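Local structure of nodulation protein S (Bradyrhizobium sp., 3OFK) at residues Leu56-Ala61 / Ala121-Tyr126; Thr77-Met82 / Leu107-Ala112; Leu150-Ala155 / Glu170-Ile175; Thr40-Leu45 / Gly63-Lys68. The protein is an S-adenosylmethionine-dependent N-methyltransferase that probably methylates an intermediate in Nod factor synthesis, held here with the spent cofactor S-adenosyl-L-homocysteine. One frame throughout, in Å; residues are numbered along the deposited sequence.

Contact 1. Residues Leu56-Ala61 / Ala121-Tyr126. With SAH (S-adenosyl-L-homocysteine), chain E.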
# COMPACT_ATOMS: atom_id res chain seq x y z
N LEU A 56 -2.95 7.32 7.11
CA LEU A 56 -1.56 6.84 6.86
C LEU A 56 -1.48 6.09 5.53
O LEU A 56 -2.23 5.13 5.27
CB LEU A 56 -1.06 5.95 8.00
CG LEU A 56 0.35 5.32 7.86
CD1 LEU A 56 1.45 6.38 7.92
CD2 LEU A 56 0.61 4.22 8.89
N GLU A 57 -0.54 6.47 4.68
CA GLU A 57 -0.32 5.72 3.46
C GLU A 57 1.05 5.10 3.59
O GLU A 57 2.02 5.82 3.92
CB GLU A 57 -0.38 6.61 2.22
CG GLU A 57 -0.27 5.75 0.91
CD GLU A 57 0.10 6.51 -0.35
OE1 GLU A 57 0.62 7.65 -0.27
OE2 GLU A 57 -0.15 5.98 -1.46
N ILE A 58 1.11 3.77 3.38
CA ILE A 58 2.38 2.99 3.48
C ILE A 58 2.83 2.56 2.10
O ILE A 58 2.22 1.65 1.52
CB ILE A 58 2.22 1.74 4.35
CG1 ILE A 58 1.95 2.16 5.78
CG2 ILE A 58 3.51 0.84 4.30
CD1 ILE A 58 1.34 1.05 6.66
N GLY A 59 3.90 3.20 1.61
CA GLY A 59 4.38 2.96 0.23
C GLY A 59 3.67 3.85 -0.80
O GLY A 59 2.53 3.60 -1.15
N CYS A 60 4.35 4.87 -1.30
CA CYS A 60 3.69 5.90 -2.11
C CYS A 60 4.15 5.98 -3.55
O CYS A 60 3.57 6.75 -4.34
CB CYS A 60 3.92 7.30 -1.48
SG CYS A 60 5.66 7.81 -1.23
N ALA A 61 5.16 5.21 -3.93
CA ALA A 61 5.79 5.32 -5.26
C ALA A 61 5.94 6.79 -5.60
O ALA A 61 6.47 7.54 -4.77
CB ALA A 61 4.97 4.59 -6.33
N ALA A 121 -1.06 -0.87 0.15
CA ALA A 121 -1.31 -1.49 -1.16
C ALA A 121 -0.01 -1.79 -1.90
O ALA A 121 0.82 -0.91 -2.07
CB ALA A 121 -2.21 -0.53 -2.02
N GLU A 122 0.18 -3.05 -2.30
CA GLU A 122 1.27 -3.45 -3.23
C GLU A 122 2.67 -3.11 -2.65
O GLU A 122 3.59 -2.72 -3.36
CB GLU A 122 1.10 -2.82 -4.59
CG GLU A 122 -0.32 -2.90 -5.20
CD GLU A 122 -0.80 -4.34 -5.41
OE1 GLU A 122 0.05 -5.26 -5.54
OE2 GLU A 122 -2.04 -4.53 -5.39
N VAL A 123 2.78 -3.32 -1.36
CA VAL A 123 4.02 -3.06 -0.61
C VAL A 123 4.48 -4.24 0.26
O VAL A 123 5.68 -4.53 0.30
CB VAL A 123 3.88 -1.80 0.25
CG1 VAL A 123 2.71 -1.93 1.20
CG2 VAL A 123 5.14 -1.59 1.02
N LEU A 124 3.57 -4.93 0.95
CA LEU A 124 4.00 -5.91 1.97
C LEU A 124 4.76 -7.12 1.40
O LEU A 124 5.58 -7.71 2.11
CB LEU A 124 2.86 -6.36 2.89
CG LEU A 124 2.16 -5.36 3.81
CD1 LEU A 124 0.99 -6.07 4.57
CD2 LEU A 124 3.12 -4.73 4.80
N TYR A 125 4.59 -7.43 0.12
CA TYR A 125 5.39 -8.51 -0.47
C TYR A 125 6.87 -8.18 -0.68
O TYR A 125 7.66 -9.08 -0.98
CB TYR A 125 4.78 -9.03 -1.76
CG TYR A 125 4.41 -8.02 -2.83
CD1 TYR A 125 5.36 -7.47 -3.68
CD2 TYR A 125 3.07 -7.66 -3.02
CE1 TYR A 125 4.99 -6.55 -4.68
CE2 TYR A 125 2.71 -6.76 -4.01
CZ TYR A 125 3.65 -6.22 -4.82
OH TYR A 125 3.23 -5.35 -5.80
N TYR A 126 7.28 -6.92 -0.53
CA TYR A 126 8.71 -6.63 -0.61
C TYR A 126 9.47 -7.10 0.64
O TYR A 126 10.68 -7.13 0.67
CB TYR A 126 8.96 -5.14 -0.86
CG TYR A 126 8.52 -4.72 -2.24
CD1 TYR A 126 9.21 -5.14 -3.38
CD2 TYR A 126 7.41 -3.91 -2.42
CE1 TYR A 126 8.81 -4.77 -4.66
CE2 TYR A 126 6.99 -3.56 -3.69
CZ TYR A 126 7.69 -3.98 -4.80
OH TYR A 126 7.24 -3.59 -6.02
N SAH E . 0.73 2.00 -2.45
CA SAH E . 0.97 2.56 -3.78
CB SAH E . 2.42 2.30 -4.20
CG SAH E . 2.88 0.88 -4.43
SD SAH E . 4.56 0.72 -5.14
C SAH E . 0.01 2.03 -4.86
O SAH E . -0.70 1.04 -4.66
OXT SAH E . -0.08 2.59 -5.95
C5' SAH E . 5.36 0.20 -3.58
C4' SAH E . 5.95 1.26 -2.68
O4' SAH E . 6.28 0.66 -1.43
C3' SAH E . 7.23 1.91 -3.22
O3' SAH E . 7.17 3.33 -3.03
C2' SAH E . 8.33 1.26 -2.37
O2' SAH E . 9.45 2.09 -2.22
C1' SAH E . 7.59 1.07 -1.07
N9 SAH E . 8.13 0.09 -0.10
C8 SAH E . 8.66 -1.15 -0.36
N7 SAH E . 8.98 -1.73 0.81
C5 SAH E . 8.65 -0.90 1.82
C6 SAH E . 8.75 -1.08 3.20
N6 SAH E . 9.33 -2.21 3.68
N1 SAH E . 8.33 -0.06 4.01
C2 SAH E . 7.77 1.09 3.46
N3 SAH E . 7.66 1.24 2.08
C4 SAH E . 8.08 0.24 1.27
O HOH W 1 -0.27 1.78 0.13
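I58 at the end of one strand and V123 just past the end of its neighbour sit where the two backbones part: the carbonyl O of I58 and the amide N of A121 are already 4.4 Å from each other, too far to bond directly. A water fills the join, giving a proton to I58 O at 2.9 Å and taking one from A121 N. Side chains meet lightly. V123 has CG1 wedged between its own N and carbonyl carbon (chi1 57°), which sets that methyl 3.6 Å from I58 O and, less closely, near I58 CG2. The same rotamer turns V123 CG2 to the cofactor, 3.5 Å from C4 of the adenine. Y126 adds its ring obliquely beside C8 of the base.

The cofactor occupies the split. Its amino N bonds to G59 O at 2.7 Å and to A121 O at 2.9 Å, one carbonyl from each segment, so it ties the two strand ends together. A61 N reaches the ribose O3' at 2.9 Å, with a bent N-H...O angle of 139°. G59 has a positive phi of 86°, a backbone shape natural to glycine, and this brings the main chain right up to the ribose. The sequence EIGCAAG here is a variant of the glycine-rich first motif of Rossmann-like methyltransferases. Both hydrogen bonds these segments make to the amino N come from backbone carbonyls; the E57 carboxylate lies nearby without a hydrogen bond, OE2 4.2 Å from that N, and together they would probably favour the ammonium form.

Contact 2. Residues Thr77-Met82 / Leu107-Ala112. With SAH (S-adenosyl-L-homocysteine), chain E.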
# COMPACT_ATOMS: atom_id res chain seq x y z
N THR A 77 -0.33 11.20 6.78
CA THR A 77 1.07 10.81 6.92
C THR A 77 1.40 9.76 5.86
O THR A 77 0.60 8.85 5.58
CB THR A 77 1.29 10.30 8.37
OG1 THR A 77 0.92 11.36 9.25
CG2 THR A 77 2.76 9.81 8.65
N VAL A 78 2.59 9.86 5.29
CA VAL A 78 3.01 8.95 4.22
C VAL A 78 4.44 8.40 4.55
O VAL A 78 5.36 9.17 4.88
CB VAL A 78 3.08 9.69 2.90
CG1 VAL A 78 3.56 8.75 1.74
CG2 VAL A 78 1.76 10.33 2.55
N ILE A 79 4.61 7.09 4.54
CA ILE A 79 5.91 6.52 4.79
C ILE A 79 6.31 5.75 3.56
O ILE A 79 5.48 5.30 2.78
CB ILE A 79 6.02 5.69 6.10
CG1 ILE A 79 5.25 4.37 6.04
CG2 ILE A 79 5.51 6.54 7.31
CD1 ILE A 79 5.83 3.28 6.92
N ASP A 80 7.61 5.68 3.36
CA ASP A 80 8.20 4.92 2.31
C ASP A 80 9.66 4.65 2.65
O ASP A 80 10.39 5.51 3.16
CB ASP A 80 8.11 5.67 0.99
CG ASP A 80 8.22 4.72 -0.18
OD1 ASP A 80 9.33 4.13 -0.41
OD2 ASP A 80 7.17 4.49 -0.81
N VAL A 81 10.09 3.44 2.38
CA VAL A 81 11.43 3.02 2.67
C VAL A 81 12.44 3.72 1.76
O VAL A 81 13.62 3.81 2.08
CB VAL A 81 11.56 1.51 2.52
CG1 VAL A 81 11.63 1.13 1.03
CG2 VAL A 81 12.76 1.02 3.26
N MET A 82 11.98 4.24 0.62
CA MET A 82 12.83 4.91 -0.35
C MET A 82 12.76 6.43 -0.33
O MET A 82 11.75 7.00 -0.74
CB MET A 82 12.47 4.43 -1.76
CG MET A 82 12.58 2.90 -1.96
SD MET A 82 14.21 2.23 -1.55
CE MET A 82 15.17 2.84 -2.92
N LEU A 107 8.67 -1.73 9.00
CA LEU A 107 9.27 -2.50 10.10
C LEU A 107 9.89 -1.65 11.17
O LEU A 107 10.00 -2.08 12.32
CB LEU A 107 10.37 -3.45 9.58
CG LEU A 107 9.90 -4.73 8.89
CD1 LEU A 107 11.13 -5.52 8.50
CD2 LEU A 107 8.99 -5.56 9.79
N GLN A 108 10.34 -0.45 10.81
CA GLN A 108 11.03 0.41 11.76
C GLN A 108 10.22 1.61 12.20
O GLN A 108 10.65 2.33 13.09
CB GLN A 108 12.35 0.88 11.17
CG GLN A 108 13.50 -0.10 11.43
CD GLN A 108 14.77 0.65 11.73
OE1 GLN A 108 15.42 1.17 10.82
NE2 GLN A 108 15.14 0.72 13.02
N PHE A 109 9.05 1.81 11.59
CA PHE A 109 8.23 2.98 11.88
C PHE A 109 7.57 2.79 13.22
O PHE A 109 6.85 1.81 13.45
CB PHE A 109 7.17 3.15 10.79
CG PHE A 109 6.37 4.43 10.91
CD1 PHE A 109 7.00 5.66 10.99
CD2 PHE A 109 4.99 4.40 10.88
CE1 PHE A 109 6.25 6.84 11.07
CE2 PHE A 109 4.25 5.58 10.96
CZ PHE A 109 4.88 6.79 11.06
N SER A 110 7.84 3.72 14.14
CA SER A 110 7.14 3.74 15.42
C SER A 110 6.64 5.15 15.67
O SER A 110 7.42 6.12 15.69
CB SER A 110 8.05 3.27 16.55
OG SER A 110 9.21 4.07 16.61
N THR A 111 5.32 5.26 15.80
CA THR A 111 4.68 6.48 16.22
C THR A 111 3.76 6.16 17.36
O THR A 111 3.34 5.01 17.53
CB THR A 111 3.76 7.06 15.16
OG1 THR A 111 3.90 6.31 13.95
CG2 THR A 111 4.03 8.59 14.95
N ALA A 112 3.47 7.21 18.12
CA ALA A 112 2.39 7.23 19.08
C ALA A 112 1.07 7.59 18.37
O ALA A 112 -0.01 7.37 18.93
CB ALA A 112 2.71 8.23 20.20
N SAH E . 0.73 2.00 -2.45
CA SAH E . 0.97 2.56 -3.78
CB SAH E . 2.42 2.30 -4.20
CG SAH E . 2.88 0.88 -4.43
SD SAH E . 4.56 0.72 -5.14
C SAH E . 0.01 2.03 -4.86
O SAH E . -0.70 1.04 -4.66
OXT SAH E . -0.08 2.59 -5.95
C5' SAH E . 5.36 0.20 -3.58
C4' SAH E . 5.95 1.26 -2.68
O4' SAH E . 6.28 0.66 -1.43
C3' SAH E . 7.23 1.91 -3.22
O3' SAH E . 7.17 3.33 -3.03
C2' SAH E . 8.33 1.26 -2.37
O2' SAH E . 9.45 2.09 -2.22
C1' SAH E . 7.59 1.07 -1.07
N9 SAH E . 8.13 0.09 -0.10
C8 SAH E . 8.66 -1.15 -0.36
N7 SAH E . 8.98 -1.73 0.81
C5 SAH E . 8.65 -0.90 1.82
C6 SAH E . 8.75 -1.08 3.20
N6 SAH E . 9.33 -2.21 3.68
N1 SAH E . 8.33 -0.06 4.01
C2 SAH E . 7.77 1.09 3.46
N3 SAH E . 7.66 1.24 2.08
C4 SAH E . 8.08 0.24 1.27
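F109 and I79 are brought together by complementary torsions: the phenyl swings out opposite its own backbone N (chi1 -173°), while I79 keeps CG1 between N and the carbonyl carbon and leaves CG2 beside the N, facing the ring. CG2 of I79 then lies above the middle of the F109 ring, 3.8 Å from the centroid and only 10° off the normal, a CH-pi contact. I79 CD1 follows behind, 4.1 Å from F109 CB, so the isoleucine covers the stem of the phenylalanine as well as its face. T77, two residues earlier, brings CG2 to 4.4 Å from F109 CZ at a slant. F109 O takes a hydrogen bond from ND2 of N139.

One residue past I79 the chemistry turns polar. D80 OD1 accepts from the ribose O2' at 2.7 Å, and D80 OD2 accepts from O3' at 2.5 Å and from the amide of C60. The carboxylate is steadied by M82 N, which bonds to the anti lone pair of OD1 (2.8 Å, 164°) in an Asx turn leading into helix 83-92. V81 lays CG1 against the adenine, 3.7 Å from C4. An acidic residue at the C-terminal end of the second strand is a hallmark of Rossmann-like methyltransferases; here apolar packing joins that strand to loop 107-112, while the D80 carboxylate binds both ribose hydroxyls.

Contact 3. Residues Leu150-Ala155 / Glu170-Ile175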
# COMPACT_ATOMS: atom_id res chain seq x y z
N LEU A 150 -8.52 -0.34 7.87
CA LEU A 150 -7.29 -0.62 7.16
C LEU A 150 -7.70 -1.12 5.78
O LEU A 150 -8.55 -2.00 5.68
CB LEU A 150 -6.46 -1.66 7.92
CG LEU A 150 -5.10 -2.07 7.34
CD1 LEU A 150 -4.09 -2.41 8.47
CD2 LEU A 150 -5.27 -3.25 6.34
N VAL A 151 -7.18 -0.50 4.74
CA VAL A 151 -7.48 -0.86 3.37
C VAL A 151 -6.23 -1.49 2.80
O VAL A 151 -5.23 -0.81 2.66
CB VAL A 151 -7.90 0.36 2.51
CG1 VAL A 151 -7.84 0.00 1.03
CG2 VAL A 151 -9.27 0.79 2.89
N PHE A 152 -6.31 -2.78 2.49
CA PHE A 152 -5.18 -3.55 2.03
C PHE A 152 -5.42 -3.98 0.62
O PHE A 152 -6.54 -4.30 0.23
CB PHE A 152 -5.01 -4.80 2.90
CG PHE A 152 -4.12 -5.86 2.29
CD1 PHE A 152 -2.72 -5.73 2.28
CD2 PHE A 152 -4.70 -7.00 1.70
CE1 PHE A 152 -1.92 -6.73 1.74
CE2 PHE A 152 -3.90 -7.99 1.14
CZ PHE A 152 -2.50 -7.85 1.15
N GLY A 153 -4.36 -3.98 -0.18
CA GLY A 153 -4.47 -4.53 -1.52
C GLY A 153 -3.19 -5.23 -1.90
O GLY A 153 -2.13 -4.79 -1.49
N SER A 154 -3.28 -6.29 -2.69
CA SER A 154 -2.09 -6.96 -3.15
C SER A 154 -2.37 -7.88 -4.35
O SER A 154 -3.46 -8.43 -4.50
CB SER A 154 -1.47 -7.74 -2.00
OG SER A 154 -0.35 -8.53 -2.39
N ALA A 155 -1.38 -7.98 -5.24
CA ALA A 155 -1.27 -9.06 -6.17
C ALA A 155 -1.47 -10.36 -5.39
O ALA A 155 -1.15 -10.43 -4.22
CB ALA A 155 0.07 -9.03 -6.82
N GLU A 170 -3.84 -13.35 -0.41
CA GLU A 170 -4.65 -14.32 0.33
C GLU A 170 -3.99 -14.61 1.67
O GLU A 170 -4.65 -14.65 2.71
CB GLU A 170 -4.87 -15.62 -0.46
CG GLU A 170 -5.59 -15.44 -1.80
CD GLU A 170 -4.63 -15.22 -2.97
OE1 GLU A 170 -3.67 -14.45 -2.78
OE2 GLU A 170 -4.84 -15.81 -4.05
N THR A 171 -2.66 -14.75 1.63
CA THR A 171 -1.89 -15.00 2.82
C THR A 171 -1.98 -13.86 3.83
O THR A 171 -2.26 -14.10 5.01
CB THR A 171 -0.43 -15.38 2.44
OG1 THR A 171 -0.45 -16.62 1.72
CG2 THR A 171 0.40 -15.56 3.66
N VAL A 172 -1.79 -12.63 3.37
CA VAL A 172 -1.91 -11.48 4.25
C VAL A 172 -3.34 -11.29 4.79
O VAL A 172 -3.52 -11.03 5.98
CB VAL A 172 -1.42 -10.20 3.58
CG1 VAL A 172 -1.71 -8.99 4.46
CG2 VAL A 172 0.10 -10.30 3.29
N ILE A 173 -4.35 -11.43 3.94
CA ILE A 173 -5.74 -11.32 4.38
C ILE A 173 -5.98 -12.28 5.54
O ILE A 173 -6.63 -11.91 6.54
CB ILE A 173 -6.73 -11.56 3.20
CG1 ILE A 173 -6.76 -10.34 2.27
CG2 ILE A 173 -8.14 -11.83 3.71
CD1 ILE A 173 -7.47 -10.56 0.98
N THR A 174 -5.45 -13.50 5.43
CA THR A 174 -5.59 -14.49 6.48
C THR A 174 -5.05 -13.99 7.81
O THR A 174 -5.70 -14.16 8.85
CB THR A 174 -4.94 -15.84 6.08
OG1 THR A 174 -5.66 -16.37 4.97
CG2 THR A 174 -5.00 -16.87 7.24
N ILE A 175 -3.86 -13.41 7.77
CA ILE A 175 -3.15 -12.93 8.96
C ILE A 175 -3.85 -11.68 9.50
O ILE A 175 -4.05 -11.55 10.72
CB ILE A 175 -1.68 -12.59 8.64
CG1 ILE A 175 -0.89 -13.87 8.27
CG2 ILE A 175 -1.03 -11.87 9.83
CD1 ILE A 175 0.53 -13.60 7.73
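V172 CG1 lies over one face of the F152 ring, 3.8 Å from the centroid and 24° off the normal, displaced toward the rim. Behind the opposite face, also near the rim, is the backbone N of S154, 4.2 Å above the ring plane. I173 approaches obliquely, with CG1 3.9 Å from F152 CE2. The valine touches with more than its methyl, since V172 CB stands 3.5 Å from F152 CZ. What lets the phenyl span the gap between strand and helix is its first torsion (chi1 164°), which swings CG away from the backbone N.

L124 rests on both F152 and V172, and I173 runs on over strand 196-203 to L198, A200 and F202. Helix 169-179 comes after strand 148-155 and leads to strand 181-189, which runs parallel to it with antiparallel strand 196-203 between them, the sheet end seen in class I Rossmann-like methyltransferases. S154 OG donates to A155 O at 2.8 Å, a local bond that serves a buried hydroxyl. Without a hydrogen bond between the two segments, the helix is held on the sheet here by hydrocarbon contact and one CH-pi interaction.

Contact 4. Residues Thr40-Leu45 / Gly63-Lys68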
# COMPACT_ATOMS: atom_id res chain seq x y z
N THR A 40 -8.97 3.24 -8.27
CA THR A 40 -10.39 3.57 -8.11
C THR A 40 -10.98 2.72 -6.99
O THR A 40 -11.62 3.26 -6.08
CB THR A 40 -11.17 3.42 -9.44
OG1 THR A 40 -10.62 4.32 -10.42
CG2 THR A 40 -12.64 3.74 -9.24
N GLN A 41 -10.72 1.40 -7.02
CA GLN A 41 -11.18 0.51 -5.95
C GLN A 41 -10.55 0.82 -4.60
O GLN A 41 -11.21 0.87 -3.58
CB GLN A 41 -10.90 -0.97 -6.29
CG GLN A 41 -11.75 -1.53 -7.44
CD GLN A 41 -13.22 -1.27 -7.27
OE1 GLN A 41 -13.75 -1.30 -6.15
NE2 GLN A 41 -13.91 -1.01 -8.39
N LEU A 42 -9.26 1.01 -4.61
CA LEU A 42 -8.56 1.40 -3.39
C LEU A 42 -9.15 2.70 -2.77
O LEU A 42 -9.41 2.75 -1.56
CB LEU A 42 -7.05 1.51 -3.68
CG LEU A 42 -6.11 1.36 -2.50
CD1 LEU A 42 -6.04 -0.11 -2.07
CD2 LEU A 42 -4.74 1.89 -2.83
N LEU A 43 -9.40 3.73 -3.59
CA LEU A 43 -10.00 4.97 -3.09
C LEU A 43 -11.46 4.75 -2.67
O LEU A 43 -11.86 5.28 -1.65
CB LEU A 43 -9.90 6.14 -4.09
CG LEU A 43 -10.28 7.54 -3.58
CD1 LEU A 43 -9.40 8.00 -2.43
CD2 LEU A 43 -10.22 8.56 -4.66
N ARG A 44 -12.23 3.95 -3.42
CA ARG A 44 -13.63 3.69 -3.06
C ARG A 44 -13.68 3.08 -1.67
O ARG A 44 -14.47 3.51 -0.83
CB ARG A 44 -14.35 2.76 -4.06
CG ARG A 44 -15.78 2.39 -3.65
CD ARG A 44 -16.45 1.43 -4.64
NE ARG A 44 -15.77 0.13 -4.71
CZ ARG A 44 -15.94 -0.86 -3.83
NH1 ARG A 44 -16.76 -0.72 -2.80
NH2 ARG A 44 -15.28 -2.01 -3.99
N LEU A 45 -12.83 2.09 -1.43
CA LEU A 45 -12.74 1.47 -0.12
C LEU A 45 -12.31 2.48 0.94
O LEU A 45 -12.80 2.45 2.06
CB LEU A 45 -11.79 0.25 -0.13
CG LEU A 45 -12.19 -0.97 -0.99
CD1 LEU A 45 -11.13 -2.10 -0.98
CD2 LEU A 45 -13.52 -1.49 -0.56
N GLY A 63 3.52 9.04 -5.95
CA GLY A 63 2.45 9.88 -5.38
C GLY A 63 1.12 9.79 -6.10
O GLY A 63 0.23 10.59 -5.81
N ALA A 64 0.98 8.87 -7.06
CA ALA A 64 -0.28 8.77 -7.83
C ALA A 64 -1.48 8.56 -6.92
O ALA A 64 -2.51 9.25 -7.10
CB ALA A 64 -0.22 7.71 -8.91
N PHE A 65 -1.38 7.66 -5.94
CA PHE A 65 -2.48 7.43 -5.01
C PHE A 65 -2.54 8.48 -3.90
O PHE A 65 -3.63 8.90 -3.51
CB PHE A 65 -2.51 6.01 -4.43
CG PHE A 65 -3.79 5.71 -3.70
CD1 PHE A 65 -4.93 5.35 -4.41
CD2 PHE A 65 -3.88 5.88 -2.34
CE1 PHE A 65 -6.14 5.13 -3.76
CE2 PHE A 65 -5.07 5.64 -1.67
CZ PHE A 65 -6.23 5.27 -2.42
N THR A 66 -1.38 8.92 -3.41
CA THR A 66 -1.29 9.97 -2.41
C THR A 66 -2.13 11.18 -2.87
O THR A 66 -2.93 11.71 -2.09
CB THR A 66 0.17 10.42 -2.21
OG1 THR A 66 1.05 9.30 -2.28
CG2 THR A 66 0.35 11.17 -0.87
N GLU A 67 -1.97 11.54 -4.14
CA GLU A 67 -2.66 12.67 -4.77
C GLU A 67 -4.18 12.54 -4.79
O GLU A 67 -4.89 13.54 -4.72
CB GLU A 67 -2.14 12.82 -6.21
CG GLU A 67 -2.86 13.90 -7.02
CD GLU A 67 -2.07 14.41 -8.20
OE1 GLU A 67 -1.56 13.56 -8.98
OE2 GLU A 67 -1.94 15.67 -8.32
N LYS A 68 -4.65 11.30 -4.90
CA LYS A 68 -6.08 10.99 -4.91
C LYS A 68 -6.63 10.94 -3.49
O LYS A 68 -7.75 11.34 -3.23
CB LYS A 68 -6.28 9.65 -5.63
CG LYS A 68 -5.89 9.71 -7.11
CD LYS A 68 -5.91 8.34 -7.80
CE LYS A 68 -5.12 8.41 -9.10
NZ LYS A 68 -4.94 7.08 -9.73
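L42 and L43 carry the contact for 40-45, meeting F65 and K68; Q41, just before them, turns the other way and works within its own helix. L42 lays CD2 over the centre of the F65 ring, 3.6 Å from the centroid and 10° off the normal, a CH-pi contact. Its CG stands opposite the backbone N, which sends the branched end across the phenyl. One step on, L43 comes at the rim of that ring: its backbone N lies in the ring plane, 3.6 Å from F65 CE1, and its CB is 3.9 Å from the same atom. L43 CD1 then reaches the next turn of the other helix, 3.8 Å from K68 O. The lysine's polar end belongs to another partner, since K68 NZ bonds to ND1 of H39. R44 reaches back to Q41, holding OE1 side-on with NH2 at 2.7 Å and NE at 2.9 Å, Q41 OE1 lying nearly in the guanidinium plane; R44 NH1 has a salt bridge to E184.

The segment axes come within 10.7 Å and cross at -37°. F65 also meets the cofactor-binding H39 edge-to-face. Helix 64-69 directly follows strand 52-58, as the first helix after the first strand of the Rossmann-like fold, and helix 33-46 precedes that strand. Both helices lie against the sheet, where L42 and F65 touch V119 of strand 115-121, and L42 and L45 pack on L199.

Overall arrangement
Contact 1 is the hub, its centre 11 to 12 Å from those of the other three. Strand pairing joins it to contact 2 through E57 N to T77 O (2.8 Å) and G59 N to I79 O (2.9 Å), and both contacts touch the cofactor. Toward contact 3, E122 N meets G153 O at 3.0 Å. Contact 4 is anchored to it by T66 OG1 and E57 OE1, 2.6 Å apart, and touches contact 3 where L42 CD1 lies 3.6 Å from V151 CG1. Contacts 2 and 3 stay about 12 Å apart at their nearest atoms. F65 comes to about 4 Å from the cofactor, whereas F152 remains about 10 Å from it, between nearest side-chain and ligand atoms.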